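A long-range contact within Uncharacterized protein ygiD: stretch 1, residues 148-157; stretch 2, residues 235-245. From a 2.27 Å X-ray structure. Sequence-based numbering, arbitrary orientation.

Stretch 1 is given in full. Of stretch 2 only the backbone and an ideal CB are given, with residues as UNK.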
ATOM      1  N   PRO A 148      -7.005  13.872  19.604  1.00 42.33           N
ATOM      2  CA  PRO A 148      -6.280  15.048  19.151  1.00 42.85           C
ATOM      3  C   PRO A 148      -4.782  14.925  19.326  1.00 43.26           C
ATOM      4  O   PRO A 148      -4.301  14.074  20.084  1.00 44.21           O
ATOM      5  CB  PRO A 148      -6.823  16.164  20.073  1.00 43.83           C
ATOM      6  CG  PRO A 148      -7.157  15.423  21.393  1.00 42.17           C
ATOM      7  CD  PRO A 148      -7.690  14.103  20.908  1.00 42.03           C
ATOM      8  N   ALA A 149      -4.060  15.833  18.669  1.00 42.84           N
ATOM      9  CA  ALA A 149      -2.599  15.857  18.622  1.00 42.29           C
ATOM     10  C   ALA A 149      -1.885  15.786  19.981  1.00 42.39           C
ATOM     11  O   ALA A 149      -0.791  15.189  20.074  1.00 42.19           O
ATOM     12  CB  ALA A 149      -2.115  17.102  17.843  1.00 41.58           C
ATOM     13  N   ALA A 150      -2.468  16.460  20.980  1.00 41.40           N
ATOM     14  CA  ALA A 150      -1.959  16.534  22.339  1.00 41.79           C
ATOM     15  C   ALA A 150      -1.923  15.127  22.992  1.00 41.75           C
ATOM     16  O   ALA A 150      -0.981  14.768  23.693  1.00 41.64           O
ATOM     17  CB  ALA A 150      -2.841  17.495  23.168  1.00 41.71           C
ATOM     18  N   TRP A 151      -2.961  14.356  22.705  1.00 41.79           N
ATOM     19  CA  TRP A 151      -3.134  12.999  23.165  1.00 42.74           C
ATOM     20  C   TRP A 151      -2.039  12.075  22.585  1.00 42.32           C
ATOM     21  O   TRP A 151      -1.378  11.323  23.322  1.00 42.97           O
ATOM     22  CB  TRP A 151      -4.561  12.543  22.789  1.00 42.29           C
ATOM     23  CG  TRP A 151      -4.978  11.249  23.407  1.00 43.73           C
ATOM     24  CD1 TRP A 151      -5.715  11.073  24.558  1.00 43.71           C
ATOM     25  CD2 TRP A 151      -4.687   9.931  22.906  1.00 43.23           C
ATOM     26  NE1 TRP A 151      -5.907   9.724  24.790  1.00 44.02           N
ATOM     27  CE2 TRP A 151      -5.289   9.003  23.795  1.00 42.31           C
ATOM     28  CE3 TRP A 151      -3.984   9.446  21.787  1.00 41.78           C
ATOM     29  CZ2 TRP A 151      -5.208   7.617  23.602  1.00 42.16           C
ATOM     30  CZ3 TRP A 151      -3.910   8.068  21.591  1.00 43.21           C
ATOM     31  CH2 TRP A 151      -4.520   7.169  22.502  1.00 43.10           C
ATOM     32  N   HIS A 152      -1.828  12.151  21.273  1.00 41.25           N
ATOM     33  CA  HIS A 152      -0.721  11.447  20.636  1.00 40.10           C
ATOM     34  C   HIS A 152       0.631  11.849  21.179  1.00 40.93           C
ATOM     35  O   HIS A 152       1.508  10.996  21.311  1.00 41.24           O
ATOM     36  CB  HIS A 152      -0.788  11.613  19.137  1.00 39.72           C
ATOM     37  CG  HIS A 152      -2.099  11.167  18.571  1.00 38.70           C
ATOM     38  ND1 HIS A 152      -2.433   9.840  18.455  1.00 35.40           N
ATOM     39  CD2 HIS A 152      -3.182  11.871  18.152  1.00 36.84           C
ATOM     40  CE1 HIS A 152      -3.648   9.740  17.944  1.00 38.96           C
ATOM     41  NE2 HIS A 152      -4.127  10.958  17.754  1.00 39.15           N
ATOM     42  N   PHE A 153       0.808  13.132  21.512  1.00 41.02           N
ATOM     43  CA  PHE A 153       2.016  13.579  22.230  1.00 41.43           C
ATOM     44  C   PHE A 153       2.105  12.910  23.619  1.00 42.48           C
ATOM     45  O   PHE A 153       3.171  12.417  24.000  1.00 42.71           O
ATOM     46  CB  PHE A 153       2.084  15.120  22.350  1.00 40.76           C
ATOM     47  CG  PHE A 153       3.382  15.643  22.970  1.00 39.82           C
ATOM     48  CD1 PHE A 153       4.450  16.016  22.168  1.00 40.40           C
ATOM     49  CD2 PHE A 153       3.519  15.766  24.349  1.00 38.93           C
ATOM     50  CE1 PHE A 153       5.636  16.499  22.732  1.00 40.83           C
ATOM     51  CE2 PHE A 153       4.705  16.219  24.926  1.00 39.93           C
ATOM     52  CZ  PHE A 153       5.764  16.599  24.101  1.00 40.44           C
ATOM     53  N   GLU A 154       1.004  12.923  24.373  1.00 44.09           N
ATOM     54  CA  GLU A 154       0.952  12.206  25.666  1.00 46.07           C
ATOM     55  C   GLU A 154       1.311  10.719  25.553  1.00 45.57           C
ATOM     56  O   GLU A 154       1.953  10.188  26.453  1.00 45.89           O
ATOM     57  CB  GLU A 154      -0.388  12.371  26.395  1.00 45.96           C
ATOM     58  CG  GLU A 154      -0.702  13.785  26.908  1.00 51.11           C
ATOM     59  CD  GLU A 154       0.314  14.376  27.900  1.00 56.26           C
ATOM     60  OE1 GLU A 154       1.298  13.692  28.304  1.00 57.43           O
ATOM     61  OE2 GLU A 154       0.108  15.563  28.266  1.00 57.19           O
HETATM   62  N   MSE A 155       0.918  10.080  24.445  1.00 45.74           N
HETATM   63  CA  MSE A 155       1.330   8.697  24.124  1.00 46.27           C
HETATM   64  C   MSE A 155       2.838   8.465  24.148  1.00 46.01           C
HETATM   65  O   MSE A 155       3.305   7.486  24.726  1.00 46.24           O
HETATM   66  CB  MSE A 155       0.805   8.259  22.760  1.00 46.37           C
HETATM   67  CG  MSE A 155      -0.676   8.023  22.707  1.00 49.65           C
HETATM   68 SE   MSE A 155      -1.215   6.487  23.868  1.00 54.18          SE
HETATM   69  CE  MSE A 155      -0.585   5.020  22.721  1.00 46.52           C
ATOM     70  N   GLY A 156       3.592   9.343  23.495  1.00 45.79           N
ATOM     71  CA  GLY A 156       5.047   9.261  23.533  1.00 45.19           C
ATOM     72  C   GLY A 156       5.612   9.558  24.910  1.00 45.23           C
ATOM     73  O   GLY A 156       6.697   9.106  25.248  1.00 45.07           O
ATOM     74  N   ARG A 157       4.882  10.342  25.702  1.00 45.22           N
ATOM     75  CA  ARG A 157       5.243  10.565  27.091  1.00 45.88           C
ATOM     76  C   ARG A 157       5.159   9.244  27.891  1.00 45.78           C
ATOM     77  O   ARG A 157       6.022   8.949  28.715  1.00 46.00           O
ATOM     78  CB  ARG A 157       4.317  11.627  27.713  1.00 46.75           C
ATOM     79  CG  ARG A 157       4.674  13.058  27.421  1.00 46.79           C
ATOM     80  CD  ARG A 157       5.785  13.476  28.353  1.00 50.57           C
ATOM     81  NE  ARG A 157       6.628  14.545  27.812  1.00 51.30           N
ATOM     82  CZ  ARG A 157       6.397  15.845  27.985  1.00 53.62           C
ATOM     83  NH1 ARG A 157       5.321  16.269  28.650  1.00 53.99           N
ATOM     84  NH2 ARG A 157       7.242  16.735  27.482  1.00 55.97           N
ATOM     85  N   UNK A 235       1.792  12.908   9.901  1.00 30.89           N
ATOM     86  CA  UNK A 235       2.446  13.794  10.843  1.00 31.65           C
ATOM     87  C   UNK A 235       2.490  13.325  12.329  1.00 31.77           C
ATOM     88  O   UNK A 235       3.498  13.512  13.042  1.00 30.94           O
ATOM     89  CB  UNK A 235       1.740  15.149  10.773  1.00 31.65           C
ATOM     90  N   UNK A 236       1.374  12.765  12.783  1.00 31.69           N
ATOM     91  CA  UNK A 236       1.181  12.329  14.184  1.00 33.17           C
ATOM     92  C   UNK A 236       2.302  11.440  14.768  1.00 32.68           C
ATOM     93  O   UNK A 236       2.602  11.578  15.957  1.00 32.56           O
ATOM     94  CB  UNK A 236      -0.141  11.565  14.281  1.00 33.17           C
ATOM     95  N   UNK A 237       2.928  10.568  13.940  1.00 32.58           N
ATOM     96  CA  UNK A 237       3.980   9.703  14.419  1.00 33.73           C
ATOM     97  C   UNK A 237       5.161  10.412  15.036  1.00 35.65           C
ATOM     98  O   UNK A 237       5.787   9.855  15.947  1.00 37.19           O
ATOM     99  CB  UNK A 237       4.475   8.829  13.265  1.00 33.73           C
ATOM    100  N   UNK A 238       5.475  11.615  14.562  1.00 36.63           N
ATOM    101  CA  UNK A 238       6.522  12.426  15.144  1.00 37.49           C
ATOM    102  C   UNK A 238       6.236  12.781  16.601  1.00 37.52           C
ATOM    103  O   UNK A 238       7.141  12.896  17.400  1.00 36.66           O
ATOM    104  CB  UNK A 238       6.706  13.703  14.321  1.00 37.49           C
ATOM    105  N   UNK A 239       4.969  13.003  16.918  1.00 38.72           N
ATOM    106  CA  UNK A 239       4.572  13.365  18.258  1.00 39.80           C
ATOM    107  C   UNK A 239       4.821  12.212  19.232  1.00 41.45           C
ATOM    108  O   UNK A 239       5.154  12.458  20.377  1.00 42.73           O
ATOM    109  CB  UNK A 239       3.098  13.776  18.278  1.00 39.80           C
ATOM    110  N   UNK A 240       4.664  10.968  18.767  1.00 42.23           N
ATOM    111  CA  UNK A 240       5.004   9.783  19.552  1.00 43.48           C
ATOM    112  C   UNK A 240       6.470   9.849  19.951  1.00 44.80           C
ATOM    113  O   UNK A 240       6.812   9.623  21.114  1.00 45.83           O
ATOM    114  CB  UNK A 240       4.714   8.501  18.768  1.00 43.48           C
ATOM    115  N   UNK A 241       7.328  10.205  18.996  1.00 45.76           N
ATOM    116  CA  UNK A 241       8.761  10.377  19.250  1.00 45.91           C
ATOM    117  C   UNK A 241       9.018  11.598  20.131  1.00 45.93           C
ATOM    118  O   UNK A 241       9.688  11.486  21.161  1.00 46.60           O
ATOM    119  CB  UNK A 241       9.524  10.511  17.931  1.00 45.91           C
ATOM    120  N   UNK A 242       8.476  12.762  19.769  1.00 45.73           N
ATOM    121  CA  UNK A 242       8.694  13.959  20.601  1.00 45.41           C
ATOM    122  C   UNK A 242       8.165  13.827  22.018  1.00 45.12           C
ATOM    123  O   UNK A 242       8.771  14.350  22.958  1.00 45.75           O
ATOM    124  CB  UNK A 242       8.037  15.173  19.941  1.00 45.41           C
ATOM    125  N   UNK A 243       7.023  13.166  22.180  1.00 45.43           N
ATOM    126  CA  UNK A 243       6.469  12.881  23.520  1.00 45.98           C
ATOM    127  C   UNK A 243       7.487  12.193  24.437  1.00 46.32           C
ATOM    128  O   UNK A 243       7.473  12.408  25.638  1.00 46.43           O
ATOM    129  CB  UNK A 243       5.223  12.003  23.395  1.00 45.98           C
ATOM    130  N   UNK A 244       8.383  11.406  23.841  1.00 47.39           N
ATOM    131  CA  UNK A 244       9.404  10.611  24.530  1.00 49.26           C
ATOM    132  C   UNK A 244      10.699  11.343  24.907  1.00 50.45           C
ATOM    133  O   UNK A 244      11.595  10.750  25.541  1.00 50.15           O
ATOM    134  CB  UNK A 244       9.768   9.417  23.645  1.00 49.26           C
ATOM    135  N   UNK A 245      10.809  12.614  24.511  1.00 52.11           N
ATOM    136  CA  UNK A 245      11.986  13.449  24.842  1.00 53.47           C
ATOM    137  C   UNK A 245      11.932  13.918  26.297  1.00 54.11           C
ATOM    138  O   UNK A 245      10.895  14.411  26.753  1.00 54.09           O
ATOM    139  CB  UNK A 245      12.065  14.660  23.910  1.00 53.47           C
TER

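Stretch 1 is a helix from A149 to R157. The helix of stretch 2 crosses it at 41°.

Position 235 has no atom of stretch 1 within 5.5 Å of its ideal CB. The residue is Y235, and its hydroxyl is hydrogen-bonded elsewhere in the structure.

Position 236 points toward stretch 1. Its ideal CB lies 4.7 Å from H152 CG, with A149 further along. A branched apolar side chain or a methionine would suit. It is L236. Its CD1 packs over the face of the H152 ring, 3.7 Å from H152 NE2, and its CD2 lies 4.3 Å from A149 CB.

Positions 237, 238 and 241 meet nothing of stretch 1, so the contact does not choose between residues. They are P237, L238 and V241.

Position 239 points toward stretch 1. Its ideal CB is 4.0 Å from F153 N, and A149 offers a small methyl nearby. A medium apolar side chain fits. It is L239. Its CD1 reaches 3.9 Å from A149 CB.

Position 240 has its CA-to-CB bond pointing away, but H152 ND1 offers a polar partner at a distance. A long side chain whose polar end lies nearly 6 Å from CB could return to it, such as tyrosine; glutamine is too short. It is Y240. Its OH hydrogen-bonds H152 ND1 at 2.9 Å, and either atom could be the donor. H152 O lies over one face of the ring, and M155 CB is 3.5 Å from Y240 CE2.

Position 242 points sideways, with its ideal CB 3.9 Å from F153 CE1. An apolar side chain would suit. It is L242, whose CB packs against the F153 ring.

Position 243 is the tightest. An ideal CB would sit 2.2 Å from F153 O and 2.8 Å from G156 CA, both clashes. The backbone angles would allow any residue, but stretch 1 leaves no room for a CB, so only glycine fits. It is G243, facing G156 with the CA atoms 3.9 Å apart. G243 CA lies over the F153 ring, 3.8 Å from its centroid. G243 O accepts a weak hydrogen bond from R157 NE at 3.2 Å.

Position 244 points sideways, its ideal CB 3.5 Å from G156 O. A small side chain suits. It is A244, whose CA is 3.2 Å from G156 O.

Position 245 has open space around its CB, so many residues would do. It is W245.

Stretch 2 235-245: YLPLLYVLGAW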
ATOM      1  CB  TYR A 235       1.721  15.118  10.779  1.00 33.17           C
ATOM      2  CG  TYR A 235       2.289  16.129  11.700  1.00 35.45           C
ATOM      3  CD1 TYR A 235       3.427  16.842  11.338  1.00 37.72           C
ATOM      4  CD2 TYR A 235       1.692  16.389  12.956  1.00 35.23           C
ATOM      5  CE1 TYR A 235       3.982  17.808  12.197  1.00 38.43           C
ATOM      6  CE2 TYR A 235       2.246  17.350  13.828  1.00 36.11           C
ATOM      7  CZ  TYR A 235       3.396  18.052  13.437  1.00 38.99           C
ATOM      8  OH  TYR A 235       3.982  19.029  14.262  1.00 38.57           O
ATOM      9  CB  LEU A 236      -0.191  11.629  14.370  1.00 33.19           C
ATOM     10  CG  LEU A 236      -1.435  12.541  14.359  1.00 35.03           C
ATOM     11  CD1 LEU A 236      -2.790  11.739  14.445  1.00 34.55           C
ATOM     12  CD2 LEU A 236      -1.367  13.630  15.471  1.00 35.02           C
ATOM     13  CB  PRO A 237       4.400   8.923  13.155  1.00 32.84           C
ATOM     14  CG  PRO A 237       3.214   8.902  12.337  1.00 31.11           C
ATOM     15  CD  PRO A 237       2.627  10.261  12.525  1.00 33.00           C
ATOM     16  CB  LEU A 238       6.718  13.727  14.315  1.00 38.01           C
ATOM     17  CG  LEU A 238       7.674  14.785  14.895  1.00 37.29           C
ATOM     18  CD1 LEU A 238       9.041  14.220  15.083  1.00 34.83           C
ATOM     19  CD2 LEU A 238       7.742  16.061  14.045  1.00 38.41           C
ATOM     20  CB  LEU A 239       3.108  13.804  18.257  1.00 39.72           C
ATOM     21  CG  LEU A 239       2.862  15.072  17.394  1.00 41.13           C
ATOM     22  CD1 LEU A 239       1.450  15.599  17.611  1.00 40.20           C
ATOM     23  CD2 LEU A 239       3.928  16.205  17.652  1.00 38.30           C
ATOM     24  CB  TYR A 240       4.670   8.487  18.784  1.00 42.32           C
ATOM     25  CG  TYR A 240       3.187   8.202  18.758  1.00 41.88           C
ATOM     26  CD1 TYR A 240       2.319   8.941  17.938  1.00 40.83           C
ATOM     27  CD2 TYR A 240       2.633   7.197  19.580  1.00 42.92           C
ATOM     28  CE1 TYR A 240       0.928   8.680  17.923  1.00 39.65           C
ATOM     29  CE2 TYR A 240       1.252   6.930  19.572  1.00 42.20           C
ATOM     30  CZ  TYR A 240       0.405   7.675  18.744  1.00 40.96           C
ATOM     31  OH  TYR A 240      -0.954   7.404  18.771  1.00 39.55           O
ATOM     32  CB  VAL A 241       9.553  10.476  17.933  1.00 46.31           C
ATOM     33  CG1 VAL A 241      10.981  10.891  18.199  1.00 47.06           C
ATOM     34  CG2 VAL A 241       9.486   9.152  17.163  1.00 46.69           C
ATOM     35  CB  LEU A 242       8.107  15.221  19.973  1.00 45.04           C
ATOM     36  CG  LEU A 242       8.809  15.938  18.825  1.00 46.26           C
ATOM     37  CD1 LEU A 242       8.128  17.295  18.676  1.00 45.88           C
ATOM     38  CD2 LEU A 242      10.339  16.074  19.017  1.00 43.62           C
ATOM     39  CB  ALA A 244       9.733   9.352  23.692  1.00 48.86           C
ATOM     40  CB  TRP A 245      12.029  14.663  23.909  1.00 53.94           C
ATOM     41  CG  TRP A 245      13.270  15.519  23.990  1.00 53.72           C
ATOM     42  CD1 TRP A 245      14.572  15.094  23.962  1.00 53.66           C
ATOM     43  CD2 TRP A 245      13.313  16.950  24.062  1.00 53.82           C
ATOM     44  NE1 TRP A 245      15.420  16.169  24.036  1.00 54.09           N
ATOM     45  CE2 TRP A 245      14.676  17.322  24.105  1.00 54.83           C
ATOM     46  CE3 TRP A 245      12.331  17.954  24.106  1.00 52.41           C
ATOM     47  CZ2 TRP A 245      15.089  18.673  24.181  1.00 54.89           C
ATOM     48  CZ3 TRP A 245      12.739  19.297  24.197  1.00 54.02           C
ATOM     49  CH2 TRP A 245      14.110  19.640  24.226  1.00 53.86           C
TER
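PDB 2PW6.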